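Local coordinates for protein autolysin E (Staphylococcus aureus, PDB 4PI8) that probably hydrolyses glycosidic bonds in the NAG-NAM glycan chains of cell-wall peptidoglycan, as a glucosaminidase of the lysozyme clan, at residues 68-73 with 96-101; 25-30 with 38-43; 134-139 with 144-149. The protein carries 1 engineered substitution. All coordinates share one frame; numbering follows the deposited sequence. Where two conformers were deposited one is given.

Contact 1 of 3, residues 68-73 with 96-101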
loop_
_atom_site.group_PDB
_atom_site.type_symbol
_atom_site.label_atom_id
_atom_site.label_comp_id
_atom_site.label_asym_id
_atom_site.label_seq_id
_atom_site.Cartn_x
_atom_site.Cartn_y
_atom_site.Cartn_z
ATOM N N SER A 68 9.857 -17.766 9.991
ATOM C CA SER A 68 8.798 -18.732 10.295
ATOM C C SER A 68 7.480 -18.022 10.616
ATOM O O SER A 68 6.423 -18.432 10.109
ATOM C CB SER A 68 9.171 -19.719 11.381
ATOM O OG SER A 68 9.352 -19.058 12.579
ATOM N N GLU A 69 7.529 -16.926 11.364
ATOM C CA GLU A 69 6.331 -16.160 11.672
ATOM C C GLU A 69 5.744 -15.515 10.424
ATOM O O GLU A 69 4.495 -15.533 10.217
ATOM C CB GLU A 69 6.601 -15.118 12.695
ATOM C CG GLU A 69 6.870 -15.724 14.072
ATOM C CD GLU A 69 7.291 -14.662 15.045
ATOM O OE1 GLU A 69 8.270 -13.949 14.887
ATOM O OE2 GLU A 69 6.605 -14.549 16.096
ATOM N N VAL A 70 6.571 -14.940 9.558
ATOM C CA VAL A 70 6.053 -14.330 8.326
ATOM C C VAL A 70 5.442 -15.417 7.434
ATOM O O VAL A 70 4.366 -15.208 6.852
ATOM C CB VAL A 70 7.150 -13.543 7.606
ATOM C CG1 VAL A 70 6.604 -12.954 6.332
ATOM C CG2 VAL A 70 7.655 -12.440 8.513
ATOM N N ASN A 71 6.090 -16.570 7.349
ATOM C CA ASN A 71 5.505 -17.678 6.560
ATOM C C ASN A 71 4.205 -18.161 7.139
ATOM O O ASN A 71 3.307 -18.541 6.359
ATOM C CB ASN A 71 6.489 -18.784 6.338
ATOM C CG ASN A 71 7.437 -18.467 5.191
ATOM O OD1 ASN A 71 7.042 -17.843 4.201
ATOM N ND2 ASN A 71 8.659 -18.903 5.271
ATOM N N GLN A 72 4.025 -18.094 8.449
ATOM C CA GLN A 72 2.682 -18.399 9.022
ATOM C C GLN A 72 1.647 -17.468 8.511
ATOM O O GLN A 72 0.539 -17.909 8.096
ATOM C CB GLN A 72 2.656 -18.138 10.511
ATOM C CG GLN A 72 3.127 -19.238 11.367
ATOM C CD GLN A 72 2.924 -18.902 12.819
ATOM O OE1 GLN A 72 1.757 -18.695 13.315
ATOM N NE2 GLN A 72 4.055 -18.797 13.530
ATOM N N LEU A 73 1.930 -16.164 8.424
ATOM C CA LEU A 73 0.984 -15.216 7.840
ATOM C C LEU A 73 0.685 -15.516 6.422
ATOM O O LEU A 73 -0.379 -15.209 5.977
ATOM C CB LEU A 73 1.474 -13.760 7.966
ATOM C CG LEU A 73 1.527 -13.137 9.341
ATOM C CD1 LEU A 73 2.039 -11.727 9.192
ATOM C CD2 LEU A 73 0.122 -13.133 9.952
ATOM N N VAL A 96 11.382 -1.254 6.115
ATOM C CA VAL A 96 9.937 -1.219 5.834
ATOM C C VAL A 96 9.287 -2.290 6.709
ATOM O O VAL A 96 9.671 -3.471 6.635
ATOM C CB VAL A 96 9.652 -1.537 4.402
ATOM C CG1 VAL A 96 8.165 -1.562 4.123
ATOM C CG2 VAL A 96 10.257 -0.495 3.452
ATOM N N ASN A 97 8.326 -1.887 7.517
ATOM C CA ASN A 97 7.581 -2.805 8.440
ATOM C C ASN A 97 7.068 -4.034 7.689
ATOM O O ASN A 97 6.289 -3.851 6.752
ATOM C CB ASN A 97 6.501 -1.987 9.108
ATOM C CG ASN A 97 5.641 -2.760 10.069
ATOM O OD1 ASN A 97 5.155 -3.858 9.755
ATOM N ND2 ASN A 97 5.264 -2.143 11.160
ATOM N N VAL A 98 7.488 -5.225 8.072
ATOM C CA VAL A 98 7.159 -6.392 7.247
ATOM C C VAL A 98 5.689 -6.782 7.394
ATOM O O VAL A 98 5.119 -7.384 6.454
ATOM C CB VAL A 98 8.073 -7.622 7.550
ATOM C CG1 VAL A 98 7.748 -8.263 8.905
ATOM C CG2 VAL A 98 8.067 -8.609 6.424
ATOM N N ILE A 99 5.087 -6.483 8.536
ATOM C CA ILE A 99 3.656 -6.774 8.671
ATOM C C ILE A 99 2.836 -5.875 7.727
ATOM O O ILE A 99 1.867 -6.319 7.092
ATOM C CB ILE A 99 3.195 -6.756 10.103
ATOM C CG1 ILE A 99 3.732 -7.967 10.874
ATOM C CG2 ILE A 99 1.684 -6.678 10.196
ATOM C CD1 ILE A 99 3.513 -7.939 12.364
ATOM N N TYR A 100 3.206 -4.596 7.647
ATOM C CA TYR A 100 2.624 -3.707 6.680
ATOM C C TYR A 100 2.846 -4.251 5.293
ATOM O O TYR A 100 1.900 -4.319 4.489
ATOM C CB TYR A 100 3.236 -2.294 6.829
ATOM C CG TYR A 100 3.179 -1.545 5.531
ATOM C CD1 TYR A 100 1.979 -1.189 4.950
ATOM C CD2 TYR A 100 4.345 -1.315 4.805
ATOM C CE1 TYR A 100 1.939 -0.626 3.704
ATOM C CE2 TYR A 100 4.328 -0.719 3.562
ATOM C CZ TYR A 100 3.119 -0.448 2.990
ATOM O OH TYR A 100 3.101 0.067 1.703
ATOM N N LEU A 101 4.069 -4.671 4.960
ATOM C CA LEU A 101 4.382 -5.073 3.606
ATOM C C LEU A 101 3.544 -6.289 3.187
ATOM O O LEU A 101 2.965 -6.319 2.074
ATOM C CB LEU A 101 5.864 -5.384 3.452
ATOM C CG LEU A 101 6.449 -5.359 2.070
ATOM C CD1 LEU A 101 6.316 -4.010 1.381
ATOM C CD2 LEU A 101 7.896 -5.802 2.189
#

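Contact 2 of 3, residues 25-30 with 38-43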
loop_
_atom_site.group_PDB
_atom_site.type_symbol
_atom_site.label_atom_id
_atom_site.label_comp_id
_atom_site.label_asym_id
_atom_site.label_seq_id
_atom_site.Cartn_x
_atom_site.Cartn_y
_atom_site.Cartn_z
ATOM N N GLN A 25 -11.506 9.034 -7.060
ATOM C CA GLN A 25 -11.720 8.591 -5.688
ATOM C C GLN A 25 -12.808 7.539 -5.805
ATOM O O GLN A 25 -13.875 7.855 -6.306
ATOM C CB GLN A 25 -12.207 9.684 -4.759
ATOM C CG GLN A 25 -11.340 10.977 -4.831
ATOM C CD GLN A 25 -10.185 11.024 -3.870
ATOM O OE1 GLN A 25 -9.704 10.002 -3.387
ATOM N NE2 GLN A 25 -9.672 12.206 -3.600
ATOM N N THR A 26 -12.524 6.296 -5.395
ATOM C CA THR A 26 -13.436 5.176 -5.661
ATOM C C THR A 26 -13.845 4.472 -4.372
ATOM O O THR A 26 -13.243 4.626 -3.292
ATOM C CB THR A 26 -12.792 4.179 -6.595
ATOM O OG1 THR A 26 -11.592 3.663 -6.006
ATOM C CG2 THR A 26 -12.442 4.788 -7.942
ATOM N N LYS A 27 -14.926 3.686 -4.497
ATOM C CA LYS A 27 -15.487 2.924 -3.376
ATOM C C LYS A 27 -16.048 1.611 -3.927
ATOM O O LYS A 27 -16.499 1.587 -5.058
ATOM C CB LYS A 27 -16.591 3.765 -2.733
ATOM C CG LYS A 27 -17.579 3.105 -1.814
ATOM C CD LYS A 27 -18.935 3.810 -1.920
ATOM C CE LYS A 27 -20.055 2.935 -1.367
ATOM N NZ LYS A 27 -19.703 2.360 -0.033
ATOM N N GLU A 28 -15.947 0.536 -3.145
ATOM C CA GLU A 28 -16.527 -0.769 -3.539
ATOM C C GLU A 28 -18.000 -0.811 -3.178
ATOM O O GLU A 28 -18.369 -0.559 -2.015
ATOM C CB GLU A 28 -15.751 -1.904 -2.845
ATOM C CG GLU A 28 -15.693 -3.216 -3.631
ATOM C CD GLU A 28 -14.460 -4.039 -3.264
ATOM O OE1 GLU A 28 -13.977 -3.901 -2.110
ATOM O OE2 GLU A 28 -13.960 -4.800 -4.124
ATOM N N GLU A 29 -18.825 -1.076 -4.190
ATOM C CA GLU A 29 -20.271 -1.103 -4.071
ATOM C C GLU A 29 -20.893 -2.148 -5.054
ATOM O O GLU A 29 -20.486 -2.232 -6.218
ATOM C CB GLU A 29 -20.809 0.290 -4.357
ATOM C CG GLU A 29 -22.236 0.507 -3.882
ATOM C CD GLU A 29 -22.635 1.969 -3.870
ATOM O OE1 GLU A 29 -21.756 2.846 -4.065
ATOM O OE2 GLU A 29 -23.834 2.234 -3.655
ATOM N N ASP A 30 -21.876 -2.929 -4.582
ATOM C CA ASP A 30 -22.492 -4.038 -5.364
ATOM C C ASP A 30 -21.441 -4.929 -6.054
ATOM O O ASP A 30 -21.579 -5.245 -7.242
ATOM C CB ASP A 30 -23.465 -3.512 -6.459
ATOM C CG ASP A 30 -24.523 -2.543 -5.923
ATOM O OD1 ASP A 30 -25.070 -2.763 -4.814
ATOM O OD2 ASP A 30 -24.811 -1.555 -6.636
ATOM N N ASN A 38 -18.768 13.265 -3.129
ATOM C CA ASN A 38 -18.129 14.223 -2.254
ATOM C C ASN A 38 -18.263 13.950 -0.769
ATOM O O ASN A 38 -17.308 14.097 -0.038
ATOM C CB ASN A 38 -18.603 15.662 -2.582
ATOM C CG ASN A 38 -17.898 16.248 -3.797
ATOM O OD1 ASN A 38 -18.197 17.400 -4.178
ATOM N ND2 ASN A 38 -17.000 15.506 -4.426
ATOM N N ASN A 39 -19.466 13.592 -0.301
ATOM C CA ASN A 39 -19.656 13.287 1.114
ATOM C C ASN A 39 -18.836 12.070 1.565
ATOM O O ASN A 39 -18.310 12.065 2.685
ATOM C CB ASN A 39 -21.159 13.045 1.407
ATOM C CG ASN A 39 -21.939 14.331 1.522
ATOM O OD1 ASN A 39 -21.369 15.403 1.695
ATOM N ND2 ASN A 39 -23.262 14.230 1.435
ATOM N N GLU A 40 -18.808 11.081 0.714
ATOM C CA GLU A 40 -18.054 9.831 0.973
ATOM C C GLU A 40 -16.576 10.114 1.086
ATOM O O GLU A 40 -15.915 9.621 1.983
ATOM C CB GLU A 40 -18.336 8.797 -0.103
ATOM C CG GLU A 40 -19.758 8.220 0.049
ATOM C CD GLU A 40 -20.196 7.434 -1.145
ATOM O OE1 GLU A 40 -19.717 7.625 -2.281
ATOM O OE2 GLU A 40 -21.098 6.579 -0.931
ATOM N N ILE A 41 -16.084 10.959 0.185
ATOM C CA ILE A 41 -14.648 11.348 0.229
ATOM C C ILE A 41 -14.365 12.048 1.529
ATOM O O ILE A 41 -13.408 11.721 2.266
ATOM C CB ILE A 41 -14.304 12.262 -0.927
ATOM C CG1 ILE A 41 -14.357 11.539 -2.232
ATOM C CG2 ILE A 41 -12.911 12.875 -0.703
ATOM C CD1 ILE A 41 -14.447 12.457 -3.454
ATOM N N ALA A 42 -15.173 13.058 1.885
ATOM C CA ALA A 42 -14.971 13.775 3.107
ATOM C C ALA A 42 -15.003 12.891 4.357
ATOM O O ALA A 42 -14.222 13.072 5.274
ATOM C CB ALA A 42 -15.980 14.934 3.240
ATOM N N LYS A 43 -15.983 11.971 4.407
ATOM C CA LYS A 43 -16.116 11.089 5.544
ATOM C C LYS A 43 -14.851 10.190 5.720
ATOM O O LYS A 43 -14.318 10.009 6.810
ATOM C CB LYS A 43 -17.379 10.208 5.379
ATOM C CG LYS A 43 -17.572 9.238 6.537
ATOM C CD LYS A 43 -18.767 8.308 6.384
ATOM C CE LYS A 43 -18.564 7.115 7.308
ATOM N NZ LYS A 43 -19.776 6.258 7.406
#

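Contact 3 of 3, residues 134-139 with 144-149. With AMU (N-acetyl-beta-muramic acid), chain B.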
loop_
_atom_site.group_PDB
_atom_site.type_symbol
_atom_site.label_atom_id
_atom_site.label_comp_id
_atom_site.label_asym_id
_atom_site.label_seq_id
_atom_site.Cartn_x
_atom_site.Cartn_y
_atom_site.Cartn_z
ATOM N N GLY A 134 1.821 1.582 -10.426
ATOM C CA GLY A 134 1.805 1.988 -11.834
ATOM C C GLY A 134 0.798 1.207 -12.647
ATOM O O GLY A 134 -0.094 0.573 -12.131
ATOM N N ALA A 135 0.944 1.317 -13.985
ATOM C CA ALA A 135 0.065 0.666 -14.899
ATOM C C ALA A 135 0.525 -0.784 -15.071
ATOM O O ALA A 135 1.720 -1.033 -15.296
ATOM C CB ALA A 135 0.057 1.402 -16.248
ATOM N N PHE A 136 -0.443 -1.655 -14.886
ATOM C CA PHE A 136 -0.194 -3.107 -14.893
ATOM C C PHE A 136 -1.322 -3.848 -15.523
ATOM O O PHE A 136 -2.231 -4.313 -14.861
ATOM C CB PHE A 136 0.103 -3.597 -13.454
ATOM C CG PHE A 136 0.751 -4.969 -13.424
ATOM C CD1 PHE A 136 2.034 -5.121 -13.914
ATOM C CD2 PHE A 136 0.048 -6.053 -12.950
ATOM C CE1 PHE A 136 2.626 -6.433 -13.941
ATOM C CE2 PHE A 136 0.645 -7.336 -12.953
ATOM C CZ PHE A 136 1.910 -7.477 -13.445
ATOM N N ASP A 137 -1.261 -3.849 -16.858
ATOM C CA ASP A 137 -2.145 -4.643 -17.705
ATOM C C ASP A 137 -1.411 -4.987 -18.989
ATOM O O ASP A 137 -0.310 -4.484 -19.237
ATOM C CB ASP A 137 -3.480 -3.922 -17.960
ATOM C CG ASP A 137 -3.329 -2.553 -18.629
ATOM O OD1 ASP A 137 -2.338 -2.265 -19.337
ATOM O OD2 ASP A 137 -4.260 -1.745 -18.454
ATOM N N SER A 138 -2.003 -5.850 -19.827
ATOM C CA SER A 138 -1.281 -6.298 -21.037
ATOM C C SER A 138 -0.885 -5.134 -21.961
ATOM O O SER A 138 0.250 -5.093 -22.445
ATOM C CB SER A 138 -2.057 -7.389 -21.803
ATOM O OG SER A 138 -3.461 -7.176 -21.732
ATOM N N SER A 139 -1.773 -4.156 -22.144
ATOM C CA SER A 139 -1.455 -3.027 -23.019
ATOM C C SER A 139 -0.247 -2.250 -22.502
ATOM O O SER A 139 0.649 -1.940 -23.278
ATOM C CB SER A 139 -2.673 -2.115 -23.237
ATOM O OG SER A 139 -3.673 -2.354 -22.254
ATOM N N GLY A 144 5.286 -0.935 -23.188
ATOM C CA GLY A 144 6.469 -0.651 -22.393
ATOM C C GLY A 144 6.227 0.426 -21.354
ATOM O O GLY A 144 7.171 0.861 -20.694
ATOM N N LYS A 145 4.974 0.852 -21.180
ATOM C CA LYS A 145 4.647 1.943 -20.239
ATOM C C LYS A 145 4.109 1.377 -18.916
ATOM O O LYS A 145 3.069 1.810 -18.377
ATOM C CB LYS A 145 3.687 2.940 -20.887
ATOM C CG LYS A 145 4.369 3.797 -21.955
ATOM C CD LYS A 145 3.396 4.699 -22.701
ATOM C CE LYS A 145 2.697 3.963 -23.832
ATOM N NZ LYS A 145 1.628 4.792 -24.458
ATOM N N SER A 146 4.838 0.380 -18.426
ATOM C CA SER A 146 4.556 -0.307 -17.154
ATOM C C SER A 146 5.784 -0.245 -16.287
ATOM O O SER A 146 6.873 -0.668 -16.663
ATOM C CB SER A 146 4.170 -1.750 -17.425
ATOM O OG SER A 146 3.951 -2.464 -16.202
ATOM N N TYR A 147 5.597 0.265 -15.054
ATOM C CA TYR A 147 6.641 0.346 -14.088
ATOM C C TYR A 147 7.271 -1.048 -13.790
ATOM O O TYR A 147 8.480 -1.138 -13.697
ATOM C CB TYR A 147 6.120 0.979 -12.783
ATOM C CG TYR A 147 7.224 1.497 -11.913
ATOM C CD1 TYR A 147 7.847 2.686 -12.216
ATOM C CD2 TYR A 147 7.635 0.805 -10.796
ATOM C CE1 TYR A 147 8.874 3.170 -11.447
ATOM C CE2 TYR A 147 8.652 1.275 -10.012
ATOM C CZ TYR A 147 9.267 2.475 -10.334
ATOM O OH TYR A 147 10.285 2.965 -9.575
ATOM N N ALA A 148 6.417 -2.045 -13.708
ATOM C CA ALA A 148 6.874 -3.414 -13.378
ATOM C C ALA A 148 7.857 -3.879 -14.452
ATOM O O ALA A 148 8.844 -4.558 -14.186
ATOM C CB ALA A 148 5.739 -4.350 -13.240
ATOM N N GLU A 149 7.554 -3.517 -15.698
ATOM C CA GLU A 149 8.440 -3.887 -16.828
ATOM C C GLU A 149 9.723 -3.050 -16.836
ATOM O O GLU A 149 10.828 -3.576 -16.943
ATOM C CB GLU A 149 7.689 -3.763 -18.138
ATOM C CG GLU A 149 8.582 -3.929 -19.360
ATOM C CD GLU A 149 7.775 -4.173 -20.621
ATOM O OE1 GLU A 149 6.559 -3.892 -20.652
ATOM O OE2 GLU A 149 8.372 -4.656 -21.602
HETATM C C1 AMU B . -2.946 4.649 -8.046
HETATM C C2 AMU B . -1.509 4.972 -8.336
HETATM C C3 AMU B . -1.281 6.490 -8.245
HETATM C C4 AMU B . -2.300 7.192 -9.173
HETATM C C5 AMU B . -3.680 6.663 -8.910
HETATM C C6 AMU B . -4.714 7.309 -9.837
HETATM C C7 AMU B . 0.594 3.802 -7.666
HETATM C C8 AMU B . 1.386 3.305 -6.476
HETATM C C9 AMU B . 0.875 7.245 -7.477
HETATM C C10 AMU B . 2.281 6.873 -7.744
HETATM C C11 AMU B . 0.725 8.746 -7.247
HETATM O O1 AMU B . -3.194 3.258 -8.172
HETATM O O3 AMU B . 0.054 6.851 -8.582
HETATM O O4 AMU B . -2.159 8.591 -8.877
HETATM O O5 AMU B . -3.715 5.269 -9.083
HETATM O O6 AMU B . -6.059 6.968 -9.487
HETATM O O7 AMU B . 0.982 3.624 -8.800
HETATM O O10 AMU B . 3.069 6.644 -6.779
HETATM O O11 AMU B . 2.696 6.839 -8.973
HETATM N N2 AMU B . -0.590 4.321 -7.368
HETATM O O HOH W 1 3.464 -1.527 -13.210
#

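Contact 1 of 3, residues 68-73 with 96-101
Right before V98 and I99, which touch V70 and L73 across the contact, N97 OD1 takes one sound and one weak bond from backbone N-H groups. The bond from Y100 N to N97 OD1 is the sound one, 3.0 Å long and nearly straight at 168°. That donor does not use a lone pair: it stands above the carbonyl plane, 42° out of it. I99 N also lies 2.9 Å from N97 OD1, but its hydrogen points poorly and the bond is weak. N97 is thus the N-cap of helix 98-108, its side chain serving as acceptor for first-turn N-H groups that have no preceding helical carbonyl. The other half of the amide is used as well, since ND2 is bonded to Y212 OH in helix 200-215. V98 N, also in the first turn, pairs with Q91 OE1 of helix 84-94.

The contact itself is made of methyl and methylene groups. V70 and V98 reach toward each other tip to tip, with V70 CG2 4.2 Å from V98 CG1. On V98 that methyl is wedged between its own backbone N and carbonyl carbon (chi1 72°), which aims it at helix 67-74. One turn further along that helix, L73 CD1 comes to 4.5 Å from I99 CG1. With V70 CA and I99 CA 7.9 Å apart, the two segments touch through side chains. L88 and F87 of helix 84-94 pack on V70 and V98 respectively, and L73 also rests on S211 of helix 200-215, so the helices meet in an all-helical part of the fold.

The division of labour is clear: polar groups of N97, Q91 and Y212 fix the start of helix 98-108, while its link to helix 67-74 is light apolar packing.

Contact 2 of 3, residues 25-30 with 38-43
Apolar packing joins Q25 to I41. The methylene part of Q25 crosses the end of I41 at about a right angle, with Q25 CG 3.7 Å from I41 CD1 and Q25 CB 3.8 Å from I41 CG1. A sharp bend at chi2 (-90°) then turns the Q25 amide aside, where OE1 accepts from R183 NH2 and NE2 donates to Q18 OE1 of helix 11-18.

The second pair is electrostatic in a looser sense. K27 and E40 also cross at about a right angle, and it is the lysine's carbon chain that touches the carboxylate: K27 CD lies 3.7 Å from E40 OE2. K27 NZ stays 4.5 Å from E40 OE2, too far for a salt bridge. E29 OE1 is 4.9 Å from the same E40 OE2, so the lysine's positive charge probably eases the closeness of two acids. I198 packs against both K27 and E40.

Together these pairs fold helix 38-45 back on the hairpin of strands 26-29 and 32-35. At the Q25 end, about 6 Å from the bound NAG, methylenes pack on I41 while R183 and Q18 anchor the amide; toward K27, a methylene-carboxylate contact and a probably favourable, non-bonded charge pair join strand and helix.

Contact 3 of 3, residues 134-139 with 144-149
The F136 ring has S146 OG at its edge, near the ring plane and 4.0 Å from F136 CD1, while the methyl of A148 approaches obliquely, A148 CB lying 3.8 Å from F136 CE1. The other ring, that of Y147, turns from segment 134-139 and meets F166 edge-to-face.

Two donors hold the carbonyl of A135. S146 OG, placed anti to its own backbone N (chi1 177°), donates to A135 O over 2.8 Å, lying in the carbonyl plane with a C=O...donor angle of 158°. Water 1 donates to A135 O as well, and accepts from A148 N at 3.0 Å; it thereby bridges the loop to the first turn of helix 147-150. Beside this, A135 CB rests 3.7 Å from K145 O.

These bonds fall on the residue next to G134, a residue of the glycan pocket, whose N donates to O7 of the muramic acid's acetamido group at 2.7 Å and 166°.

Helix 138-143, which starts within segment 134-139 and is capped by D137, leads to segment 144-149; its A140 touches both A135 and S146. Helix 147-150 follows, joined through Y147 to helix 156-172, while F136 packs on the loop residues L116 and N129.

From the N terminus the three contacts come in series; none nests in or crosses another. Contact 2 closes first, the connection through strand 32-35 bringing helix 38-45 back to strand 26-29. The next helix in the chain, 67-74, opens contact 1, which closes over helix 84-94 at the start of helix 98-108. Contact 1 lies on the opposite side of the chain's centre from contact 2, their centres about 30 Å apart. Contact 3 closes last, around helix 138-143. It does not touch the others; its nearest atoms are about 12 Å from contact 1 and about 13 Å from contact 2. Contacts 2 and 3 lie near the bound disaccharide; contact 1 joins helices 67-74 and 98-108 elsewhere in the fold.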